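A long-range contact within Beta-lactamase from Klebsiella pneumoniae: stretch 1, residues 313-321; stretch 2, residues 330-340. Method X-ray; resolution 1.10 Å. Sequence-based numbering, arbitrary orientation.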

ATOM      1  N   PRO A 313      -3.691 -10.033  14.389  1.00  7.14           N
ATOM      2  CA  PRO A 313      -2.902  -8.796  14.312  1.00  7.04           C
ATOM      3  C   PRO A 313      -1.976  -8.661  15.512  1.00  6.94           C
ATOM      4  O   PRO A 313      -2.389  -8.847  16.660  1.00  7.86           O
ATOM      5  CB  PRO A 313      -3.980  -7.710  14.296  1.00  7.32           C
ATOM      6  CG  PRO A 313      -5.145  -8.382  13.628  1.00  8.24           C
ATOM      7  CD  PRO A 313      -5.119  -9.799  14.132  1.00  8.29           C
ATOM      8  N   GLN A 314      -0.712  -8.349  15.240  1.00  7.03           N
ATOM      9  CA  GLN A 314       0.329  -8.334  16.257  1.00  7.31           C
ATOM     10  C   GLN A 314       0.851  -6.925  16.481  1.00  7.05           C
ATOM     11  O   GLN A 314       0.776  -6.056  15.606  1.00  8.30           O
ATOM     12  CB  GLN A 314       1.519  -9.201  15.838  1.00  7.43           C
ATOM     13  CG  GLN A 314       1.224 -10.677  15.747  1.00  7.68           C
ATOM     14  CD  GLN A 314       0.786 -11.243  17.076  1.00  7.09           C
ATOM     15  OE1 GLN A 314       1.458 -11.066  18.099  1.00  7.87           O
ATOM     16  NE2 GLN A 314      -0.356 -11.922  17.075  1.00  7.62           N
ATOM     17  N   GLU A 315       1.422  -6.729  17.669  1.00  7.11           N
ATOM     18  CA  GLU A 315       2.195  -5.530  17.966  1.00  7.37           C
ATOM     19  C   GLU A 315       3.667  -5.688  17.603  1.00  6.59           C
ATOM     20  O   GLU A 315       4.276  -4.763  17.050  1.00  7.00           O
ATOM     21  CB  GLU A 315       2.077  -5.175  19.449  1.00  7.96           C
ATOM     22  CG  GLU A 315       0.651  -5.025  19.939  1.00 10.30           C
ATOM     23  CD  GLU A 315      -0.135  -3.975  19.181  1.00 12.20           C
ATOM     24  OE1 GLU A 315       0.273  -2.800  19.206  1.00 13.33           O
ATOM     25  OE2 GLU A 315      -1.161  -4.329  18.550  1.00 15.86           O
ATOM     26  N   ASN A 316       4.244  -6.848  17.901  1.00  6.99           N
ATOM     27  CA  ASN A 316       5.689  -7.062  17.815  1.00  6.78           C
ATOM     28  C   ASN A 316       6.137  -7.452  16.411  1.00  6.85           C
ATOM     29  O   ASN A 316       6.835  -8.444  16.214  1.00  8.19           O
ATOM     30  CB  ASN A 316       6.115  -8.105  18.842  1.00  7.04           C
ATOM     31  CG  ASN A 316       5.925  -7.621  20.274  1.00  7.26           C
ATOM     32  OD1 ASN A 316       6.095  -6.437  20.561  1.00  7.38           O
ATOM     33  ND2 ASN A 316       5.567  -8.534  21.175  1.00  7.56           N
ATOM     34  N   VAL A 317       5.757  -6.648  15.421  1.00  6.52           N
ATOM     35  CA  VAL A 317       6.052  -6.924  14.022  1.00  6.55           C
ATOM     36  C   VAL A 317       6.341  -5.619  13.295  1.00  6.45           C
ATOM     37  O   VAL A 317       5.932  -4.536  13.719  1.00  7.32           O
ATOM     38  CB  VAL A 317       4.905  -7.677  13.304  1.00  7.55           C
ATOM     39  CG1 VAL A 317       4.722  -9.077  13.874  1.00  8.87           C
ATOM     40  CG2 VAL A 317       3.615  -6.892  13.394  1.00  8.88           C
ATOM     41  N   TRP A 318       7.046  -5.752  12.168  1.00  6.54           N
ATOM     42  CA  TRP A 318       7.302  -4.674  11.221  1.00  6.37           C
ATOM     43  C   TRP A 318       6.330  -4.880  10.066  1.00  6.53           C
ATOM     44  O   TRP A 318       6.428  -5.874   9.337  1.00  6.92           O
ATOM     45  CB  TRP A 318       8.750  -4.789  10.741  1.00  7.82           C
ATOM     46  CG  TRP A 318       9.186  -3.809   9.696  1.00  7.36           C
ATOM     47  CD1 TRP A 318       8.840  -3.796   8.373  1.00  7.73           C
ATOM     48  CD2 TRP A 318      10.100  -2.725   9.882  1.00  7.78           C
ATOM     49  NE1 TRP A 318       9.466  -2.748   7.732  1.00  8.77           N
ATOM     50  CE2 TRP A 318      10.249  -2.081   8.637  1.00  8.73           C
ATOM     51  CE3 TRP A 318      10.803  -2.233  10.984  1.00  9.00           C
ATOM     52  CZ2 TRP A 318      11.074  -0.966   8.467  1.00 10.77           C
ATOM     53  CZ3 TRP A 318      11.623  -1.127  10.812  1.00 11.07           C
ATOM     54  CH2 TRP A 318      11.747  -0.507   9.563  1.00 12.44           C
ATOM     55  N   ILE A 319       5.365  -3.979   9.934  1.00  6.14           N
ATOM     56  CA  ILE A 319       4.349  -4.047   8.887  1.00  6.32           C
ATOM     57  C   ILE A 319       4.723  -3.040   7.814  1.00  5.78           C
ATOM     58  O   ILE A 319       5.118  -1.907   8.124  1.00  6.75           O
ATOM     59  CB  ILE A 319       2.953  -3.745   9.468  1.00  6.92           C
ATOM     60  CG1 ILE A 319       2.658  -4.661  10.660  1.00  7.71           C
ATOM     61  CG2 ILE A 319       1.889  -3.879   8.379  1.00  8.32           C
ATOM     62  CD1 ILE A 319       1.307  -4.415  11.308  1.00  8.71           C
ATOM     63  N   ASN A 320       4.625  -3.441   6.545  1.00  6.05           N
ATOM     64  CA  ASN A 320       5.121  -2.554   5.502  1.00  5.96           C
ATOM     65  C   ASN A 320       4.449  -2.810   4.163  1.00  6.11           C
ATOM     66  O   ASN A 320       3.818  -3.850   3.944  1.00  6.24           O
ATOM     67  CB  ASN A 320       6.660  -2.546   5.410  1.00  6.83           C
ATOM     68  CG  ASN A 320       7.297  -3.813   4.792  1.00  6.77           C
ATOM     69  OD1 ASN A 320       8.503  -3.784   4.534  1.00  7.69           O
ATOM     70  ND2 ASN A 320       6.541  -4.891   4.572  1.00  8.22           N
ATOM     71  N   LYS A 321       4.600  -1.830   3.269  1.00  6.21           N
ATOM     72  CA  LYS A 321       4.169  -1.983   1.887  1.00  6.16           C
ATOM     73  C   LYS A 321       4.924  -0.993   1.013  1.00  6.26           C
ATOM     74  O   LYS A 321       5.043   0.188   1.355  1.00  6.56           O
ATOM     75  CB  LYS A 321       2.662  -1.745   1.743  1.00  6.85           C
ATOM     76  CG  LYS A 321       2.128  -2.050   0.339  1.00  6.50           C
ATOM     77  CD  LYS A 321       2.080  -3.553   0.045  1.00  7.37           C
ATOM     78  CE  LYS A 321       1.783  -3.842  -1.422  1.00  7.45           C
ATOM     79  NZ  LYS A 321       2.959  -3.585  -2.291  1.00  8.72           N
ATOM     80  N   ALA A 330       7.247   4.982  -3.437  1.00  6.86           N
ATOM     81  CA  ALA A 330       6.696   5.188  -2.107  1.00  6.86           C
ATOM     82  C   ALA A 330       6.978   3.982  -1.219  1.00  6.53           C
ATOM     83  O   ALA A 330       7.182   2.861  -1.694  1.00  6.46           O
ATOM     84  CB  ALA A 330       5.182   5.424  -2.186  1.00  8.08           C
ATOM     85  N   TYR A 331       6.938   4.214   0.091  1.00  6.60           N
ATOM     86  CA  TYR A 331       7.106   3.133   1.053  1.00  6.52           C
ATOM     87  C   TYR A 331       6.471   3.541   2.370  1.00  6.10           C
ATOM     88  O   TYR A 331       6.582   4.702   2.774  1.00  7.18           O
ATOM     89  CB  TYR A 331       8.593   2.820   1.262  1.00  7.06           C
ATOM     90  CG  TYR A 331       8.889   1.671   2.210  1.00  6.97           C
ATOM     91  CD1 TYR A 331       8.452   0.379   1.927  1.00  7.28           C
ATOM     92  CD2 TYR A 331       9.638   1.868   3.368  1.00  7.55           C
ATOM     93  CE1 TYR A 331       8.739  -0.683   2.774  1.00  7.33           C
ATOM     94  CE2 TYR A 331       9.919   0.814   4.220  1.00  6.73           C
ATOM     95  CZ  TYR A 331       9.475  -0.458   3.918  1.00  6.87           C
ATOM     96  OH  TYR A 331       9.780  -1.488   4.781  1.00  7.62           O
ATOM     97  N   ILE A 332       5.822   2.582   3.032  1.00  5.98           N
ATOM     98  CA  ILE A 332       5.319   2.739   4.391  1.00  6.70           C
ATOM     99  C   ILE A 332       5.842   1.589   5.229  1.00  6.50           C
ATOM    100  O   ILE A 332       5.795   0.431   4.796  1.00  6.82           O
ATOM    101  CB  ILE A 332       3.777   2.698   4.437  1.00  8.50           C
ATOM    102  CG1 ILE A 332       3.207   3.989   3.874  1.00 10.48           C
ATOM    103  CG2 ILE A 332       3.272   2.411   5.875  1.00  9.38           C
ATOM    104  CD1 ILE A 332       1.704   4.069   3.887  1.00 11.09           C
ATOM    105  N   ALA A 333       6.282   1.900   6.449  1.00  6.84           N
ATOM    106  CA  ALA A 333       6.570   0.868   7.437  1.00  7.00           C
ATOM    107  C   ALA A 333       6.149   1.360   8.813  1.00  6.28           C
ATOM    108  O   ALA A 333       6.274   2.551   9.119  1.00  6.91           O
ATOM    109  CB  ALA A 333       8.059   0.505   7.465  1.00  8.85           C
ATOM    110  N   PHE A 334       5.663   0.444   9.648  1.00  6.38           N
ATOM    111  CA  PHE A 334       5.329   0.807  11.016  1.00  6.42           C
ATOM    112  C   PHE A 334       5.462  -0.403  11.928  1.00  6.25           C
ATOM    113  O   PHE A 334       5.305  -1.549  11.494  1.00  6.85           O
ATOM    114  CB  PHE A 334       3.959   1.499  11.131  1.00  6.90           C
ATOM    115  CG  PHE A 334       2.782   0.674  10.651  1.00  7.47           C
ATOM    116  CD1 PHE A 334       2.452   0.604   9.304  1.00  7.72           C
ATOM    117  CD2 PHE A 334       1.976   0.003  11.557  1.00  7.02           C
ATOM    118  CE1 PHE A 334       1.355  -0.129   8.878  1.00  8.52           C
ATOM    119  CE2 PHE A 334       0.880  -0.732  11.139  1.00  8.15           C
ATOM    120  CZ  PHE A 334       0.572  -0.799   9.798  1.00  8.52           C
ATOM    121  N   VAL A 335       5.762  -0.126  13.188  1.00  6.63           N
ATOM    122  CA  VAL A 335       5.926  -1.141  14.219  1.00  6.97           C
ATOM    123  C   VAL A 335       4.955  -0.814  15.341  1.00  6.45           C
ATOM    124  O   VAL A 335       5.214   0.072  16.159  1.00  6.80           O
ATOM    125  CB  VAL A 335       7.375  -1.179  14.738  1.00  7.58           C
ATOM    126  CG1 VAL A 335       7.519  -2.227  15.827  1.00  8.13           C
ATOM    127  CG2 VAL A 335       8.362  -1.435  13.604  1.00  8.31           C
ATOM    128  N   PRO A 336       3.811  -1.501  15.408  1.00  6.74           N
ATOM    129  CA  PRO A 336       2.789  -1.090  16.391  1.00  7.85           C
ATOM    130  C   PRO A 336       3.275  -1.112  17.833  1.00  7.63           C
ATOM    131  O   PRO A 336       2.915  -0.223  18.616  1.00  8.22           O
ATOM    132  CB  PRO A 336       1.631  -2.060  16.123  1.00  8.35           C
ATOM    133  CG  PRO A 336       1.808  -2.445  14.666  1.00  8.00           C
ATOM    134  CD  PRO A 336       3.306  -2.524  14.473  1.00  7.37           C
ATOM    135  N   ALA A 337       4.133  -2.069  18.195  1.00  7.39           N
ATOM    136  CA  ALA A 337       4.618  -2.151  19.572  1.00  7.29           C
ATOM    137  C   ALA A 337       5.378  -0.903  19.983  1.00  7.37           C
ATOM    138  O   ALA A 337       5.427  -0.569  21.174  1.00  8.74           O
ATOM    139  CB  ALA A 337       5.540  -3.355  19.725  1.00  9.31           C
ATOM    140  N   LYS A 338       5.994  -0.218  19.029  1.00  7.35           N
ATOM    141  CA  LYS A 338       6.768   0.977  19.305  1.00  7.46           C
ATOM    142  C   LYS A 338       6.026   2.250  18.926  1.00  7.98           C
ATOM    143  O   LYS A 338       6.573   3.342  19.104  1.00  8.26           O
ATOM    144  CB  LYS A 338       8.115   0.902  18.582  1.00  9.04           C
ATOM    145  CG  LYS A 338       8.954  -0.316  18.961  1.00  9.37           C
ATOM    146  CD  LYS A 338       9.159  -0.431  20.467  1.00  9.71           C
ATOM    147  CE  LYS A 338      10.038  -1.621  20.805  1.00 11.12           C
ATOM    148  NZ  LYS A 338      10.113  -1.857  22.276  1.00 12.04           N
ATOM    149  N   LYS A 339       4.795   2.133  18.435  1.00  8.13           N
ATOM    150  CA  LYS A 339       4.015   3.265  17.942  1.00  8.22           C
ATOM    151  C   LYS A 339       4.869   4.175  17.069  1.00  7.90           C
ATOM    152  O   LYS A 339       4.864   5.405  17.183  1.00 10.09           O
ATOM    153  CB  LYS A 339       3.318   4.026  19.069  1.00 11.14           C
ATOM    154  CG  LYS A 339       2.451   3.159  19.971  1.00 10.79           C
ATOM    155  CD  LYS A 339       1.200   2.611  19.292  1.00 10.54           C
ATOM    156  CE  LYS A 339       0.405   1.779  20.291  1.00 13.47           C
ATOM    157  NZ  LYS A 339      -0.937   1.376  19.791  1.00 14.46           N
ATOM    158  N   MET A 340       5.635   3.554  16.188  1.00  7.30           N
ATOM    159  CA  MET A 340       6.476   4.321  15.296  1.00  8.25           C
ATOM    160  C   MET A 340       6.185   3.921  13.863  1.00  6.33           C
ATOM    161  O   MET A 340       5.865   2.763  13.571  1.00  7.50           O
ATOM    162  CB  MET A 340       7.947   4.188  15.626  1.00 13.76           C
ATOM    163  CG  MET A 340       8.507   2.838  15.412  1.00 11.86           C
ATOM    164  SD  MET A 340      10.244   2.815  15.871  1.00 17.27           S
ATOM    165  CE  MET A 340      10.271   3.654  17.439  1.00 27.00           C
TER
HETATM  166  O   HOH W   1      -0.973  -0.715  17.889  1.00 16.47           O
HETATM  167  O   HOH W   2       1.632  -1.584  21.112  1.00 16.59           O
HETATM  168  O   HOH W   3      -1.445  -0.948  21.437  1.00 21.96           O

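Strands 317-321 and 330-335 run antiparallel, their N-to-C directions 164° apart, and the two stretches together bury 707 Å². The register turns N and O of Ile 319 and of Lys 321 toward the partner strand, giving two reciprocal pairs of hydrogen bonds. Ile 319 N donates to Phe 334 O and Phe 334 N to Ile 319 O, both at 2.9 Å; two residues along, Lys 321 N reaches Ile 332 O and Ile 332 N reaches Lys 321 O, both at 3.0 Å. Between them, Asn 320 and Ala 333 form a non-hydrogen-bonded pair whose CA atoms close to 4.2 Å. Here CA-H groups approach carbonyls, Ala 333 CA lying 3.2 Å from Ile 319 O and Asn 320 CA 3.1 Å from Ile 332 O. Beyond the strands, Ala 337 N, in a 3-10 segment, donates to Glu 315 O at 2.9 Å.

Apolar packing occupies both faces. On the face of Ile 319 and Phe 334, Ile 319 CB lies over the phenyl ring, 4.0 Å from the centroid of Phe 334, a CH-pi contact. On the face of Asn 320 and Ala 333, the Trp 318 indole brings CZ2 to 3.5 Å from Ala 333 CB and CE3 to 3.7 Å from Val 335 CG2.

The Tyr 331 hydroxyl links two polar groups because it can accept and donate at once: the indole N-H, Trp 318 NE1, donates to Tyr 331 OH at 3.2 Å, and Tyr 331 OH gives its own proton to the carbonyl oxygen Asn 320 OD1 at 2.6 Å.

Glu 315 OE1 and Lys 339 NZ stand 4.4 Å apart, too far for a salt bridge. Water 1 spans the gap, donating to Glu 315 OE1 and accepting from Lys 339 NZ, each at 2.8 Å.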